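Local coordinates for lipoprotein (Streptococcus pneumoniae serotype 4, PDB 6JF1) that binds L-methionine as the substrate-binding lipoprotein of an ABC importer, probably handing it to the membrane transporter for uptake, at residues A[135-140]-A[198-203]; A[146-151]-A[167-172]. All coordinates share one frame; numbering follows the deposited sequence.

How the contacts relate
Strand 134-138 comes first along the chain. Helix 141-153 follows it directly, so the first segments of both contacts lie on neighbouring elements. Contact 2 then closes a short loop, bringing residues 167-172, which lead into strand 172-174, back onto the helix. Contact 1 closes the longer loop, in which strand 198-201 returns beside strand 134-138. Contact 2 is therefore nested inside contact 1. Their centres lie about 11 Å apart. Ala147 joins them, with its CB 3.6 Å from Val200 CG1 and 3.8 Å from Val137 CB. The loop also reaches strand 180-184 through Val169 and Ile172. Both contacts reach the bound methionine, through Asn202 and Asn203 in contact 1 and Arg146 in contact 2.

Contact 1. Residues A[135-140]-A[198-203]. With ZN (zinc ion), chain G; MET (methionine), chain B.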
loop_
_atom_site.group_PDB
_atom_site.type_symbol
_atom_site.label_atom_id
_atom_site.label_comp_id
_atom_site.label_asym_id
_atom_site.label_seq_id
_atom_site.Cartn_x
_atom_site.Cartn_y
_atom_site.Cartn_z
ATOM N N ILE A 135 -12.629 13.126 -8.941
ATOM C CA ILE A 135 -12.083 11.919 -8.378
ATOM C C ILE A 135 -10.606 12.150 -8.033
ATOM O O ILE A 135 -9.806 12.614 -8.879
ATOM C CB ILE A 135 -12.271 10.757 -9.373
ATOM C CG1 ILE A 135 -13.743 10.607 -9.757
ATOM C CG2 ILE A 135 -11.693 9.452 -8.814
ATOM C CD1 ILE A 135 -14.031 9.325 -10.474
ATOM N N ALA A 136 -10.260 11.823 -6.784
ATOM C CA ALA A 136 -8.865 11.869 -6.278
ATOM C C ALA A 136 -8.192 10.510 -6.482
ATOM O O ALA A 136 -8.812 9.469 -6.243
ATOM C CB ALA A 136 -8.871 12.214 -4.811
ATOM N N VAL A 137 -6.937 10.543 -6.909
ATOM C CA VAL A 137 -6.129 9.337 -7.100
ATOM C C VAL A 137 -4.723 9.586 -6.522
ATOM O O VAL A 137 -4.303 10.730 -6.385
ATOM C CB VAL A 137 -6.052 8.925 -8.590
ATOM C CG1 VAL A 137 -7.428 8.607 -9.171
ATOM C CG2 VAL A 137 -5.307 9.953 -9.451
ATOM N N PRO A 138 -3.992 8.517 -6.159
ATOM C CA PRO A 138 -2.610 8.696 -5.708
ATOM C C PRO A 138 -1.730 9.309 -6.819
ATOM O O PRO A 138 -2.017 9.187 -8.009
ATOM C CB PRO A 138 -2.103 7.294 -5.347
ATOM C CG PRO A 138 -3.360 6.463 -5.162
ATOM C CD PRO A 138 -4.376 7.078 -6.105
ATOM N N ASN A 139 -0.644 9.945 -6.440
ATOM C CA ASN A 139 0.135 10.716 -7.405
ATOM C C ASN A 139 1.509 10.063 -7.610
ATOM O O ASN A 139 2.300 10.574 -8.358
ATOM C CB ASN A 139 0.282 12.173 -6.946
ATOM C CG ASN A 139 1.097 12.351 -5.670
ATOM O OD1 ASN A 139 1.597 11.390 -5.094
ATOM N ND2 ASN A 139 1.250 13.583 -5.200
ATOM N N ASP A 140 1.853 8.965 -6.931
ATOM C CA ASP A 140 3.153 8.302 -7.272
ATOM C C ASP A 140 2.935 7.420 -8.512
ATOM O O ASP A 140 1.871 6.841 -8.656
ATOM C CB ASP A 140 3.671 7.509 -6.062
ATOM C CG ASP A 140 2.668 6.419 -5.703
ATOM O OD1 ASP A 140 1.575 6.786 -5.156
ATOM O OD2 ASP A 140 2.945 5.221 -6.063
ATOM N N ALA A 198 -15.436 10.910 -5.403
ATOM C CA ALA A 198 -14.893 9.567 -5.192
ATOM C C ALA A 198 -13.367 9.691 -5.081
ATOM O O ALA A 198 -12.818 10.719 -5.481
ATOM C CB ALA A 198 -15.303 8.622 -6.315
ATOM N N ALA A 199 -12.716 8.656 -4.537
ATOM C CA ALA A 199 -11.210 8.593 -4.399
ATOM C C ALA A 199 -10.746 7.143 -4.528
ATOM O O ALA A 199 -11.418 6.213 -4.033
ATOM C CB ALA A 199 -10.732 9.175 -3.062
ATOM N N VAL A 200 -9.604 6.956 -5.169
ATOM C CA VAL A 200 -8.928 5.655 -5.114
ATOM C C VAL A 200 -7.983 5.669 -3.910
ATOM O O VAL A 200 -7.165 6.621 -3.735
ATOM C CB VAL A 200 -8.231 5.305 -6.440
ATOM C CG1 VAL A 200 -7.500 3.957 -6.375
ATOM C CG2 VAL A 200 -9.249 5.322 -7.586
ATOM N N VAL A 201 -8.149 4.636 -3.063
ATOM C CA VAL A 201 -7.460 4.612 -1.779
ATOM C C VAL A 201 -6.759 3.263 -1.548
ATOM O O VAL A 201 -7.411 2.212 -1.498
ATOM C CB VAL A 201 -8.430 4.896 -0.629
ATOM C CG1 VAL A 201 -7.646 4.937 0.675
ATOM C CG2 VAL A 201 -9.219 6.191 -0.867
ATOM N N ASN A 202 -5.442 3.319 -1.367
ATOM C CA ASN A 202 -4.620 2.179 -0.946
ATOM C C ASN A 202 -5.038 1.682 0.449
ATOM O O ASN A 202 -5.360 2.494 1.345
ATOM C CB ASN A 202 -3.145 2.559 -0.870
ATOM C CG ASN A 202 -2.537 2.902 -2.220
ATOM O OD1 ASN A 202 -2.480 4.068 -2.594
ATOM N ND2 ASN A 202 -2.027 1.904 -2.931
ATOM N N ASN A 203 -4.962 0.365 0.641
ATOM C CA ASN A 203 -5.370 -0.330 1.903
ATOM C C ASN A 203 -4.680 0.298 3.116
ATOM O O ASN A 203 -5.244 0.298 4.236
ATOM C CB ASN A 203 -5.019 -1.828 1.873
ATOM C CG ASN A 203 -3.523 -2.095 1.959
ATOM O OD1 ASN A 203 -2.732 -1.497 1.228
ATOM N ND2 ASN A 203 -3.117 -2.976 2.860
HETATM ZN ZN ZN G . 1.895 11.729 -10.349
HETATM N N MET B . -0.026 -1.743 0.708
HETATM C CA MET B . -0.106 -0.886 -0.536
HETATM C C MET B . -0.975 -1.619 -1.559
HETATM O O MET B . -1.794 -0.980 -2.250
HETATM C CB MET B . 1.289 -0.662 -1.140
HETATM C CG MET B . 1.320 0.498 -2.159
HETATM S SD MET B . 2.990 0.719 -2.837
HETATM C CE MET B . 3.776 1.684 -1.537
HETATM O OXT MET B . -0.893 -2.879 -1.641
HETATM O O HOH W 1 2.233 12.122 -12.722
HETATM O O HOH W 2 3.023 10.425 -11.383
#
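Two parallel strands of a mixed sheet pair here, in one lobe of a two-lobed substrate-binding protein, and both run on into ligand sites. Ala136 is gripped from both ends: its N donates to Ala198 O (3.1 Å), and its O accepts from Val200 N (2.8 Å). The second bond lies nearly along the C=O axis; the first is more bent at the acceptor, 144°. Ala136 CB and Ala199 CB meet on one face of the sheet, while Ile135 and Ala198 lie on the other. Val200 CG2 touches Val137 CG1 at 4.1 Å, the two side chains crossing at a slant. Helix 141-153 covers these valines through Ala147. Pro138 rests its CD against Val200 O and its CG against Asn202 OD1 (3.6 Å). Past the strand, Asn139 O binds a zinc ion at 2.3 Å, with two waters, Glu144 and Glu183 completing the site. Asn202 and Asn203 hold the methionine at opposite ends of its backbone. With CG of Asn202 beside its backbone N (chi1 -66°), ND2 gives a nearly straight bond to the ligand carboxylate O, 3.0 Å, and another to Asn143 OD1. Asn203 OD1 accepts a hydrogen bond from the methionine N at 2.8 Å.

Contact 2. Residues A[146-151]-A[167-172]; sequences RALYLL and ATVANI. With MET (methionine), chain B.
Leu148, Ala167 and Tyr149 carry this contact between helix 141-153 and the loop leading into strand 172-174. Leu148 contributes most. With CD1 anti to CA (chi2 172°), this methyl presses on Thr168 C (3.3 Å) and meets Ala167 CB at 4.1 Å. CD2 reaches Ile172 CD1, the two side chains crossing at about a right angle. Ala167 CB points back at the helix and also touches Tyr149 CE2 at 4.0 Å, approaching the ring obliquely. Tyr149 OH hydrogen-bonds to Ala165 O. Ala167 N hydrogen-bonds to Ser145 OG on the same helix. The loop has its own brace: Thr168 N donates to Asn171 OD1 at 2.8 Å, in the carbonyl plane on a lone pair, across the 3-10 turn 169-171, and Asn171 N returns a bond to Thr168 O. Arg146 CB points away from the loop, and the extended chain brings NH1 to the bound methionine O (2.9 Å) at the guanidinium edge, while NE is salt-bridged to Glu220. Methyls packed on side chains and on the Thr168 peptide join the segments, by shape rather than polar bonding. The contact is only partly buried; the bonds of Tyr149 OH and Ala167 N are consistent with a loop held by its neighbours.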
loop_
_atom_site.group_PDB
_atom_site.type_symbol
_atom_site.label_atom_id
_atom_site.label_comp_id
_atom_site.label_asym_id
_atom_site.label_seq_id
_atom_site.Cartn_x
_atom_site.Cartn_y
_atom_site.Cartn_z
ATOM N N ARG A 146 -2.209 2.584 -11.465
ATOM C CA ARG A 146 -3.113 1.561 -10.968
ATOM C C ARG A 146 -4.521 2.143 -10.817
ATOM O O ARG A 146 -5.497 1.498 -11.203
ATOM C CB ARG A 146 -2.612 1.134 -9.584
ATOM C CG ARG A 146 -3.277 -0.129 -9.062
ATOM C CD ARG A 146 -2.792 -0.335 -7.645
ATOM N NE ARG A 146 -3.182 -1.651 -7.127
ATOM C CZ ARG A 146 -2.870 -2.051 -5.894
ATOM N NH1 ARG A 146 -2.207 -1.230 -5.090
ATOM N NH2 ARG A 146 -3.233 -3.254 -5.480
ATOM N N ALA A 147 -4.625 3.354 -10.247
ATOM C CA ALA A 147 -5.896 3.977 -10.047
ATOM C C ALA A 147 -6.566 4.267 -11.409
ATOM O O ALA A 147 -7.769 4.124 -11.549
ATOM C CB ALA A 147 -5.690 5.248 -9.250
ATOM N N LEU A 148 -5.791 4.742 -12.378
ATOM C CA LEU A 148 -6.326 5.102 -13.696
ATOM C C LEU A 148 -6.829 3.863 -14.449
ATOM O O LEU A 148 -7.920 3.900 -15.061
ATOM C CB LEU A 148 -5.247 5.845 -14.491
ATOM C CG LEU A 148 -4.965 7.244 -13.955
ATOM C CD1 LEU A 148 -3.772 7.863 -14.651
ATOM C CD2 LEU A 148 -6.199 8.122 -14.094
ATOM N N TYR A 149 -6.058 2.773 -14.422
ATOM C CA TYR A 149 -6.597 1.564 -15.032
ATOM C C TYR A 149 -7.887 1.113 -14.324
ATOM O O TYR A 149 -8.783 0.560 -14.966
ATOM C CB TYR A 149 -5.550 0.456 -15.056
ATOM C CG TYR A 149 -4.523 0.610 -16.144
ATOM C CD1 TYR A 149 -4.855 0.360 -17.476
ATOM C CD2 TYR A 149 -3.208 0.953 -15.851
ATOM C CE1 TYR A 149 -3.912 0.462 -18.493
ATOM C CE2 TYR A 149 -2.259 1.072 -16.855
ATOM C CZ TYR A 149 -2.613 0.826 -18.176
ATOM O OH TYR A 149 -1.671 0.904 -19.156
ATOM N N LEU A 150 -7.958 1.320 -13.013
ATOM C CA LEU A 150 -9.151 1.017 -12.215
ATOM C C LEU A 150 -10.339 1.857 -12.694
ATOM O O LEU A 150 -11.466 1.343 -12.835
ATOM C CB LEU A 150 -8.904 1.315 -10.729
ATOM C CG LEU A 150 -10.051 0.869 -9.816
ATOM C CD1 LEU A 150 -9.924 -0.608 -9.513
ATOM C CD2 LEU A 150 -10.112 1.652 -8.524
ATOM N N LEU A 151 -10.097 3.150 -12.901
ATOM C CA LEU A 151 -11.169 4.025 -13.327
ATOM C C LEU A 151 -11.613 3.581 -14.734
ATOM O O LEU A 151 -12.797 3.618 -15.041
ATOM C CB LEU A 151 -10.689 5.483 -13.326
ATOM C CG LEU A 151 -10.448 6.145 -11.966
ATOM C CD1 LEU A 151 -10.287 7.662 -12.163
ATOM C CD2 LEU A 151 -11.601 5.847 -11.000
ATOM N N ALA A 167 0.106 4.378 -16.846
ATOM C CA ALA A 167 -0.799 5.464 -17.238
ATOM C C ALA A 167 -0.582 6.686 -16.327
ATOM O O ALA A 167 -0.353 6.556 -15.111
ATOM C CB ALA A 167 -2.241 5.004 -17.232
ATOM N N THR A 168 -0.647 7.867 -16.930
ATOM C CA THR A 168 -0.721 9.110 -16.197
ATOM C C THR A 168 -2.018 9.796 -16.621
ATOM O O THR A 168 -2.716 9.354 -17.550
ATOM C CB THR A 168 0.471 10.036 -16.494
ATOM O OG1 THR A 168 0.247 10.665 -17.756
ATOM C CG2 THR A 168 1.818 9.349 -16.472
ATOM N N VAL A 169 -2.336 10.870 -15.938
ATOM C CA VAL A 169 -3.554 11.611 -16.251
ATOM C C VAL A 169 -3.527 12.126 -17.707
ATOM O O VAL A 169 -4.571 12.179 -18.369
ATOM C CB VAL A 169 -3.807 12.729 -15.214
ATOM C CG1 VAL A 169 -5.060 13.523 -15.531
ATOM C CG2 VAL A 169 -3.906 12.173 -13.801
ATOM N N ALA A 170 -2.350 12.460 -18.237
ATOM C CA ALA A 170 -2.231 12.868 -19.650
ATOM C C ALA A 170 -2.612 11.715 -20.598
ATOM O O ALA A 170 -2.698 11.955 -21.794
ATOM C CB ALA A 170 -0.821 13.357 -19.977
ATOM N N ASN A 171 -2.835 10.495 -20.108
ATOM C CA ASN A 171 -3.137 9.384 -21.025
ATOM C C ASN A 171 -4.631 9.115 -21.068
ATOM O O ASN A 171 -5.056 8.090 -21.639
ATOM C CB ASN A 171 -2.458 8.079 -20.614
ATOM C CG ASN A 171 -0.949 8.150 -20.690
ATOM O OD1 ASN A 171 -0.277 8.085 -19.664
ATOM N ND2 ASN A 171 -0.406 8.244 -21.894
ATOM N N ILE A 172 -5.430 9.976 -20.449
ATOM C CA ILE A 172 -6.856 9.820 -20.563
ATOM C C ILE A 172 -7.298 10.252 -21.978
ATOM O O ILE A 172 -7.092 11.412 -22.368
ATOM C CB ILE A 172 -7.574 10.595 -19.455
ATOM C CG1 ILE A 172 -7.100 10.129 -18.070
ATOM C CG2 ILE A 172 -9.085 10.440 -19.610
ATOM C CD1 ILE A 172 -7.873 10.732 -16.923
HETATM N N MET B . -0.026 -1.743 0.708
HETATM C CA MET B . -0.106 -0.886 -0.536
HETATM C C MET B . -0.975 -1.619 -1.559
HETATM O O MET B . -1.794 -0.980 -2.250
HETATM C CB MET B . 1.289 -0.662 -1.140
HETATM C CG MET B . 1.320 0.498 -2.159
HETATM S SD MET B . 2.990 0.719 -2.837
HETATM C CE MET B . 3.776 1.684 -1.537
HETATM O OXT MET B . -0.893 -2.879 -1.641
#